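Oxalate--CoA ligase (Arabidopsis thaliana, PDB 5IE2) belongs to the ANL superfamily of AMP-binding enzymes, pairing a large N-terminal region with a small C-terminal domain, and carries adenosine-5'-triphosphate in its pocket. Local coordinates at residues Val59-Pro64 with Leu106-Lys111; Gln438-Gly443 with Ile501-Val506; Cys455-Arg460 with Lys485-Thr490. All blocks are in the same frame, centred on the assembly; numbering follows the deposited sequence.

Contact 1 (Val59-Pro64 with Leu106-Lys111)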
# COMPACT_ATOMS: atom_id res chain seq x y z
N VAL A 59 6.93 14.64 12.68
CA VAL A 59 5.59 14.91 13.22
C VAL A 59 4.75 13.65 13.02
O VAL A 59 4.61 13.18 11.90
CB VAL A 59 4.94 16.10 12.52
CG1 VAL A 59 3.46 16.30 13.00
CG2 VAL A 59 5.74 17.40 12.70
N ALA A 60 4.20 13.10 14.08
CA ALA A 60 3.35 11.90 13.98
C ALA A 60 1.92 12.32 13.67
O ALA A 60 1.48 13.39 14.10
CB ALA A 60 3.39 11.05 15.31
N LEU A 61 1.25 11.53 12.83
CA LEU A 61 -0.16 11.83 12.48
C LEU A 61 -1.01 10.59 12.78
O LEU A 61 -0.63 9.48 12.36
CB LEU A 61 -0.32 12.18 11.00
CG LEU A 61 0.45 13.44 10.60
CD1 LEU A 61 1.75 13.02 9.99
CD2 LEU A 61 -0.36 14.28 9.64
N THR A 62 -2.13 10.72 13.47
CA THR A 62 -3.01 9.55 13.50
C THR A 62 -4.45 10.01 13.28
O THR A 62 -5.03 10.80 14.06
CB THR A 62 -2.82 8.70 14.78
OG1 THR A 62 -3.59 7.48 14.64
CG2 THR A 62 -3.24 9.46 16.04
N PHE A 63 -4.98 9.57 12.14
CA PHE A 63 -6.29 9.99 11.62
C PHE A 63 -6.94 8.80 10.93
O PHE A 63 -6.22 7.94 10.41
CB PHE A 63 -6.14 11.09 10.56
CG PHE A 63 -5.68 12.46 11.08
CD1 PHE A 63 -6.59 13.51 11.19
CD2 PHE A 63 -4.32 12.74 11.27
CE1 PHE A 63 -6.17 14.79 11.61
CE2 PHE A 63 -3.87 14.01 11.70
CZ PHE A 63 -4.79 15.06 11.84
N PRO A 64 -8.27 8.79 10.81
CA PRO A 64 -8.89 7.99 9.72
C PRO A 64 -8.55 8.59 8.36
O PRO A 64 -7.78 9.59 8.26
CB PRO A 64 -10.42 8.11 9.99
CG PRO A 64 -10.56 8.92 11.32
CD PRO A 64 -9.24 9.68 11.49
N LEU A 106 5.90 16.03 17.73
CA LEU A 106 4.52 16.56 17.75
C LEU A 106 3.57 15.44 17.30
O LEU A 106 3.90 14.66 16.39
CB LEU A 106 4.41 17.80 16.80
CG LEU A 106 3.01 18.35 16.52
CD1 LEU A 106 2.40 18.93 17.78
CD2 LEU A 106 3.00 19.37 15.36
N LEU A 107 2.39 15.37 17.90
CA LEU A 107 1.34 14.43 17.51
C LEU A 107 0.16 15.22 16.97
O LEU A 107 -0.38 16.06 17.69
CB LEU A 107 0.87 13.58 18.70
CG LEU A 107 -0.37 12.73 18.40
CD1 LEU A 107 -0.07 11.67 17.32
CD2 LEU A 107 -0.85 12.06 19.72
N LEU A 108 -0.24 14.98 15.72
CA LEU A 108 -1.47 15.58 15.19
C LEU A 108 -2.61 14.57 15.14
O LEU A 108 -2.39 13.40 14.77
CB LEU A 108 -1.24 16.11 13.75
CG LEU A 108 -0.15 17.17 13.60
CD1 LEU A 108 0.14 17.34 12.11
CD2 LEU A 108 -0.78 18.45 14.18
N THR A 109 -3.82 15.02 15.51
CA THR A 109 -5.02 14.21 15.39
C THR A 109 -6.17 15.10 14.96
O THR A 109 -6.02 16.33 14.90
CB THR A 109 -5.45 13.53 16.76
OG1 THR A 109 -5.95 14.55 17.63
CG2 THR A 109 -4.30 12.81 17.49
N SER A 110 -7.33 14.49 14.71
CA SER A 110 -8.55 15.25 14.52
C SER A 110 -8.97 15.88 15.84
O SER A 110 -8.42 15.60 16.90
CB SER A 110 -9.71 14.36 14.01
OG SER A 110 -10.12 13.52 15.09
N LYS A 111 -9.98 16.74 15.74
CA LYS A 111 -10.53 17.37 16.93
C LYS A 111 -11.16 16.33 17.84
O LYS A 111 -11.20 16.53 19.07
CB LYS A 111 -11.61 18.40 16.55
CG LYS A 111 -12.04 19.21 17.74
CD LYS A 111 -13.18 20.17 17.43
CE LYS A 111 -13.32 21.16 18.60
NZ LYS A 111 -11.98 21.76 18.93
O HOH W 1 -7.37 11.69 14.47
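Two neighbouring parallel strands of the mixed, helix-flanked sheet in the N-terminal AMP-binding region meet here, with strand 58-61 lying between strands 82-85 and 104-110. The chain leaves Leu61 through helix 67-78, pairs strand 82-85 on the far edge of 58-61, and returns after a second helix as strand 104-110. Parallel pairing makes the ladder step from one residue to the next but one. Ala60 N donates a hydrogen bond to Leu106 O at 2.8 Å, and Ala60 O receives Leu108 N at 2.8 Å along an almost straight line (N-H...O 173°). Thr62 N then reaches Leu108 O at 3.0 Å, so that both polar atoms of Leu108 are tied to the partner strand. On the face that helix 67-78 covers through Val76 and Met72, Leu108 is the hub. Its CG stands anti to the carbonyl carbon (chi1 -60°), and with the extended second torsion this brings CD1 obliquely across to Val59 CG1 at 3.6 Å. The same CD1 lies alongside the tip of Leu61, 4.0 Å from Leu61 CD2. The other face, with Ala60 and Leu107, packs against helix 115-123, where Leu107 rests on Ala117 and Ala121. Beyond Leu61 the strands draw apart, and the ring of Phe63 packs against the backbone of Leu108 to Ser110: with CG anti to the carbonyl carbon (chi1 -70°), it takes Thr109 CA over one face, 3.6 Å above the plane near the rim. Thr62 OG1 is held separately by Leu86 O of the neighbouring strand's continuation. Where the next direct rung would fall, one water takes over, donating to Thr62 O at 2.5 Å and accepting from Ser110 N at 2.8 Å.

Contact 2 (Gln438-Gly443 with Ile501-Val506)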
# COMPACT_ATOMS: atom_id res chain seq x y z
N GLN A 438 -12.17 -18.02 0.64
CA GLN A 438 -10.83 -17.54 0.91
C GLN A 438 -9.87 -18.69 1.21
O GLN A 438 -10.29 -19.73 1.69
CB GLN A 438 -10.82 -16.53 2.07
CG GLN A 438 -9.43 -15.91 2.32
CD GLN A 438 -8.88 -15.08 1.12
OE1 GLN A 438 -8.32 -15.63 0.15
NE2 GLN A 438 -9.01 -13.73 1.22
N GLY A 439 -8.59 -18.54 0.91
CA GLY A 439 -7.66 -19.65 1.20
C GLY A 439 -6.22 -19.20 1.38
O GLY A 439 -5.80 -18.22 0.74
N VAL A 440 -5.44 -19.90 2.22
CA VAL A 440 -4.05 -19.49 2.44
C VAL A 440 -3.21 -20.73 2.72
O VAL A 440 -3.59 -21.59 3.53
CB VAL A 440 -3.88 -18.47 3.63
CG1 VAL A 440 -4.44 -19.07 4.92
CG2 VAL A 440 -2.41 -18.08 3.84
N ALA A 441 -2.09 -20.86 2.01
CA ALA A 441 -1.18 -21.99 2.24
C ALA A 441 -0.01 -21.54 3.08
O ALA A 441 0.34 -20.36 3.04
CB ALA A 441 -0.67 -22.58 0.90
N PHE A 442 0.64 -22.48 3.78
CA PHE A 442 1.71 -22.12 4.70
C PHE A 442 2.56 -23.33 5.06
O PHE A 442 2.10 -24.48 5.00
CB PHE A 442 1.14 -21.45 5.98
CG PHE A 442 0.12 -22.29 6.72
CD1 PHE A 442 0.53 -23.19 7.69
CD2 PHE A 442 -1.24 -22.14 6.49
CE1 PHE A 442 -0.40 -23.96 8.40
CE2 PHE A 442 -2.18 -22.90 7.19
CZ PHE A 442 -1.75 -23.82 8.14
N GLY A 443 3.82 -23.07 5.42
CA GLY A 443 4.75 -24.14 5.75
C GLY A 443 4.63 -24.52 7.22
O GLY A 443 4.25 -23.72 8.05
N ILE A 501 -3.15 -11.28 4.57
CA ILE A 501 -3.23 -12.40 5.49
C ILE A 501 -1.80 -12.80 5.74
O ILE A 501 -1.10 -13.10 4.79
CB ILE A 501 -4.05 -13.57 4.87
CG1 ILE A 501 -5.43 -13.09 4.40
CG2 ILE A 501 -4.11 -14.77 5.83
CD1 ILE A 501 -6.12 -14.07 3.39
N GLN A 502 -1.31 -12.83 6.98
CA GLN A 502 0.09 -13.24 7.17
C GLN A 502 0.23 -14.72 7.49
O GLN A 502 -0.38 -15.20 8.44
CB GLN A 502 0.82 -12.39 8.21
CG GLN A 502 0.50 -10.90 8.13
CD GLN A 502 1.50 -10.04 8.91
OE1 GLN A 502 1.79 -10.32 10.08
NE2 GLN A 502 2.02 -9.00 8.27
N ARG A 503 1.03 -15.43 6.69
CA ARG A 503 1.02 -16.89 6.75
C ARG A 503 1.58 -17.39 8.07
O ARG A 503 1.09 -18.37 8.60
CB ARG A 503 1.86 -17.51 5.63
CG ARG A 503 1.82 -16.81 4.32
CD ARG A 503 2.61 -17.56 3.27
NE ARG A 503 1.56 -18.16 2.49
CZ ARG A 503 1.04 -17.67 1.38
NH1 ARG A 503 1.55 -16.62 0.76
NH2 ARG A 503 0.03 -18.34 0.86
N ARG A 504 2.55 -16.69 8.66
CA ARG A 504 3.11 -17.17 9.93
C ARG A 504 2.08 -17.14 11.06
O ARG A 504 1.99 -18.06 11.86
CB ARG A 504 4.33 -16.33 10.32
CG ARG A 504 5.59 -16.69 9.55
CD ARG A 504 6.77 -15.75 9.87
NE ARG A 504 8.05 -16.36 9.49
CZ ARG A 504 9.23 -15.74 9.51
NH1 ARG A 504 9.33 -14.49 9.91
NH2 ARG A 504 10.33 -16.39 9.14
N ILE A 505 1.23 -16.12 11.05
CA ILE A 505 0.19 -16.01 12.05
C ILE A 505 -0.85 -17.12 11.89
O ILE A 505 -1.31 -17.71 12.87
CB ILE A 505 -0.51 -14.66 11.99
CG1 ILE A 505 0.36 -13.61 12.65
CG2 ILE A 505 -1.87 -14.71 12.69
CD1 ILE A 505 1.47 -13.14 11.78
N VAL A 506 -1.23 -17.37 10.64
CA VAL A 506 -2.17 -18.44 10.33
C VAL A 506 -1.61 -19.77 10.81
O VAL A 506 -2.31 -20.57 11.45
CB VAL A 506 -2.47 -18.53 8.81
CG1 VAL A 506 -3.33 -19.72 8.50
CG2 VAL A 506 -3.12 -17.25 8.30
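Val440, Phe442 and Val506 form the apolar centre of this strand-on-helix packing in the C-terminal domain, where strand 436-446 of the three-stranded sheet receives the first turn of helix 503-510. Val440 and Val506 meet tip to tip, Val440 CG1 lying 3.8 Å from Val506 CG1. That same Val506 methyl also approaches Phe442 CE2 at 3.6 Å, the two side chains crossing at about a right angle. Phe442 reaches it with CG in the crowded position between backbone N and carbonyl carbon (chi1 57°). Next outward comes Ile501, on the loop before the helix; its CG2 lies 4.2 Å from Val440 CG2, a looser fit. Its CD1 extends instead to the amide of Gln438, end to end, at 3.6 Å from Gln438 NE2. The residue just before Ile501 belongs to the ATP pocket, so the contact begins where the chain leaves that site. At the polar edge Arg503 and Val440 run alongside in opposing senses, and Arg503 bends at chi3 (104°), turning its guanidinium side-on to the strand. Two of its nitrogens grip a single atom: Arg503 NE donates a hydrogen bond to Ala441 O at 2.6 Å, nearly on the carbonyl axis, and Arg503 NH2 a second to the same Ala441 O at 3.0 Å, on a lone pair. Asp427 completes the cluster, forming a salt bridge with Arg503 NH2 and accepting from Ala441 N, which probably offsets the arginine's charge and fixes its rotation. The Arg503 side chain is about 8 Å from the bound ATP. Gln438 closes the other end: NE2 bonds to Gln265 of helix 261-273, while OE1 turns back onto Gly439 N at 3.0 Å.

Contact 3 (Cys455-Arg460 with Lys485-Thr490)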
# COMPACT_ATOMS: atom_id res chain seq x y z
N CYS A 455 -2.69 -25.85 4.61
CA CYS A 455 -3.44 -24.68 4.21
C CYS A 455 -4.68 -24.49 5.10
O CYS A 455 -5.04 -25.40 5.84
CB CYS A 455 -3.85 -24.78 2.74
SG CYS A 455 -5.18 -25.97 2.41
N ALA A 456 -5.31 -23.32 5.03
CA ALA A 456 -6.60 -23.05 5.67
C ALA A 456 -7.54 -22.44 4.66
O ALA A 456 -7.12 -21.59 3.82
CB ALA A 456 -6.42 -22.13 6.88
N VAL A 457 -8.80 -22.84 4.69
CA VAL A 457 -9.77 -22.27 3.78
C VAL A 457 -11.02 -21.82 4.55
O VAL A 457 -11.39 -22.40 5.58
CB VAL A 457 -10.21 -23.27 2.66
CG1 VAL A 457 -9.05 -23.70 1.82
CG2 VAL A 457 -10.83 -24.47 3.25
N ILE A 458 -11.64 -20.77 4.02
CA ILE A 458 -12.98 -20.34 4.38
C ILE A 458 -13.94 -20.75 3.28
O ILE A 458 -13.80 -20.30 2.11
CB ILE A 458 -13.04 -18.82 4.56
CG1 ILE A 458 -12.09 -18.38 5.67
CG2 ILE A 458 -14.46 -18.36 4.84
CD1 ILE A 458 -12.01 -16.87 5.80
N PRO A 459 -14.92 -21.61 3.64
CA PRO A 459 -15.94 -22.04 2.68
C PRO A 459 -16.92 -20.91 2.39
O PRO A 459 -17.05 -19.97 3.18
CB PRO A 459 -16.59 -23.26 3.36
CG PRO A 459 -16.25 -23.15 4.79
CD PRO A 459 -15.02 -22.31 4.93
N ARG A 460 -17.53 -20.96 1.22
CA ARG A 460 -18.58 -20.02 0.86
C ARG A 460 -19.78 -20.30 1.74
O ARG A 460 -20.05 -21.47 2.06
CB ARG A 460 -18.96 -20.15 -0.61
CG ARG A 460 -17.90 -19.62 -1.56
CD ARG A 460 -18.31 -19.88 -2.99
NE ARG A 460 -17.22 -19.47 -3.87
CZ ARG A 460 -17.01 -18.21 -4.27
NH1 ARG A 460 -17.82 -17.23 -3.88
NH2 ARG A 460 -15.98 -17.94 -5.08
N LYS A 485 -0.94 -31.19 2.99
CA LYS A 485 -1.15 -32.47 3.68
C LYS A 485 -2.30 -32.34 4.69
O LYS A 485 -2.98 -33.34 5.01
CB LYS A 485 0.14 -32.91 4.38
CG LYS A 485 0.18 -34.40 4.78
CD LYS A 485 0.12 -35.27 3.52
CE LYS A 485 -0.21 -36.73 3.80
NZ LYS A 485 -0.81 -37.36 2.58
N ARG A 486 -2.52 -31.12 5.17
CA ARG A 486 -3.64 -30.83 6.04
C ARG A 486 -4.37 -29.58 5.57
O ARG A 486 -3.72 -28.61 5.10
CB ARG A 486 -3.14 -30.67 7.48
CG ARG A 486 -2.77 -32.02 8.13
CD ARG A 486 -2.24 -31.83 9.54
NE ARG A 486 -3.32 -31.98 10.52
CZ ARG A 486 -3.25 -31.56 11.78
NH1 ARG A 486 -2.15 -30.93 12.22
NH2 ARG A 486 -4.28 -31.74 12.60
N VAL A 487 -5.70 -29.62 5.67
CA VAL A 487 -6.59 -28.51 5.32
C VAL A 487 -7.41 -28.11 6.55
O VAL A 487 -8.22 -28.90 7.03
CB VAL A 487 -7.57 -28.89 4.18
CG1 VAL A 487 -8.60 -27.75 3.88
CG2 VAL A 487 -6.82 -29.36 2.93
N PHE A 488 -7.19 -26.90 7.07
CA PHE A 488 -7.94 -26.40 8.21
C PHE A 488 -9.13 -25.58 7.74
O PHE A 488 -9.01 -24.71 6.88
CB PHE A 488 -7.04 -25.58 9.12
CG PHE A 488 -5.92 -26.38 9.70
CD1 PHE A 488 -6.11 -27.15 10.84
CD2 PHE A 488 -4.66 -26.39 9.09
CE1 PHE A 488 -5.08 -27.91 11.37
CE2 PHE A 488 -3.61 -27.16 9.62
CZ PHE A 488 -3.83 -27.92 10.76
N ILE A 489 -10.29 -25.89 8.27
CA ILE A 489 -11.47 -25.22 7.78
C ILE A 489 -11.93 -24.25 8.82
O ILE A 489 -12.00 -24.58 10.02
CB ILE A 489 -12.52 -26.19 7.40
CG1 ILE A 489 -11.95 -27.00 6.24
CG2 ILE A 489 -13.80 -25.46 7.04
CD1 ILE A 489 -12.74 -28.11 5.84
N THR A 490 -12.15 -23.02 8.38
CA THR A 490 -12.40 -21.99 9.34
C THR A 490 -13.35 -20.92 8.83
O THR A 490 -13.68 -20.87 7.64
CB THR A 490 -11.08 -21.40 9.79
OG1 THR A 490 -11.33 -20.38 10.77
CG2 THR A 490 -10.25 -20.83 8.58
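The ring of Phe488 turns its edge to the neighbouring strand, with Cys455 O near the ring plane and 3.4 Å from Phe488 CD2. Its CZ reaches over one face of the Arg486 guanidinium, 3.7 Å above that plane and toward the rim, and Phe510 of helix 503-510 stacks with the ring. Phe488 CG is anti to the carbonyl carbon (chi1 -62°), a setting that leans the ring back toward Arg486. The backbone beside it is regular parallel ladder. Cys455 N donates to Arg486 O at 3.0 Å, and Cys455 O takes Phe488 N at 2.9 Å, almost straight (174°). Val457 repeats the pattern, its N bonding to Phe488 O at 2.9 Å and its O accepting Thr490 N at 3.0 Å. The next residue in the sequence of rungs is Pro459, which has no N-H to offer; its CD sits 3.3 Å from Thr490 O instead. On the face carrying Cys455, Val457, Val487 and Ile489, Cys455 SG touches Val487 CG2 at 3.8 Å, while Val487 also leans on Ile470 and Lys471 of helix 467-477. That helix connects the two strands and covers this same face, making strand 450-459, helix 467-477 and strand 487-489 a beta-alpha-beta crossover unit within the small C-terminal domain of an AMP-binding enzyme.

Overall arrangement
From the N terminus, contact 1 comes first: it closes a loop of 41 residues, including helix 67-78, strand 82-85 and helix 92-101, within the large AMP-binding region. It is finished well before the others begin, its centre lying 33 Å from that of contact 2 and 40 Å from that of contact 3. In the C-terminal domain the contacts nest. Contact 2 opens on strand 436-446; contact 3 then opens on strand 450-459 and closes on strand 487-489, before helix 503-510 returns to complete contact 2. The two touch where strands 436-446 and 450-459 pair antiparallel, so together they bind helix, sheet and crossover into one unit.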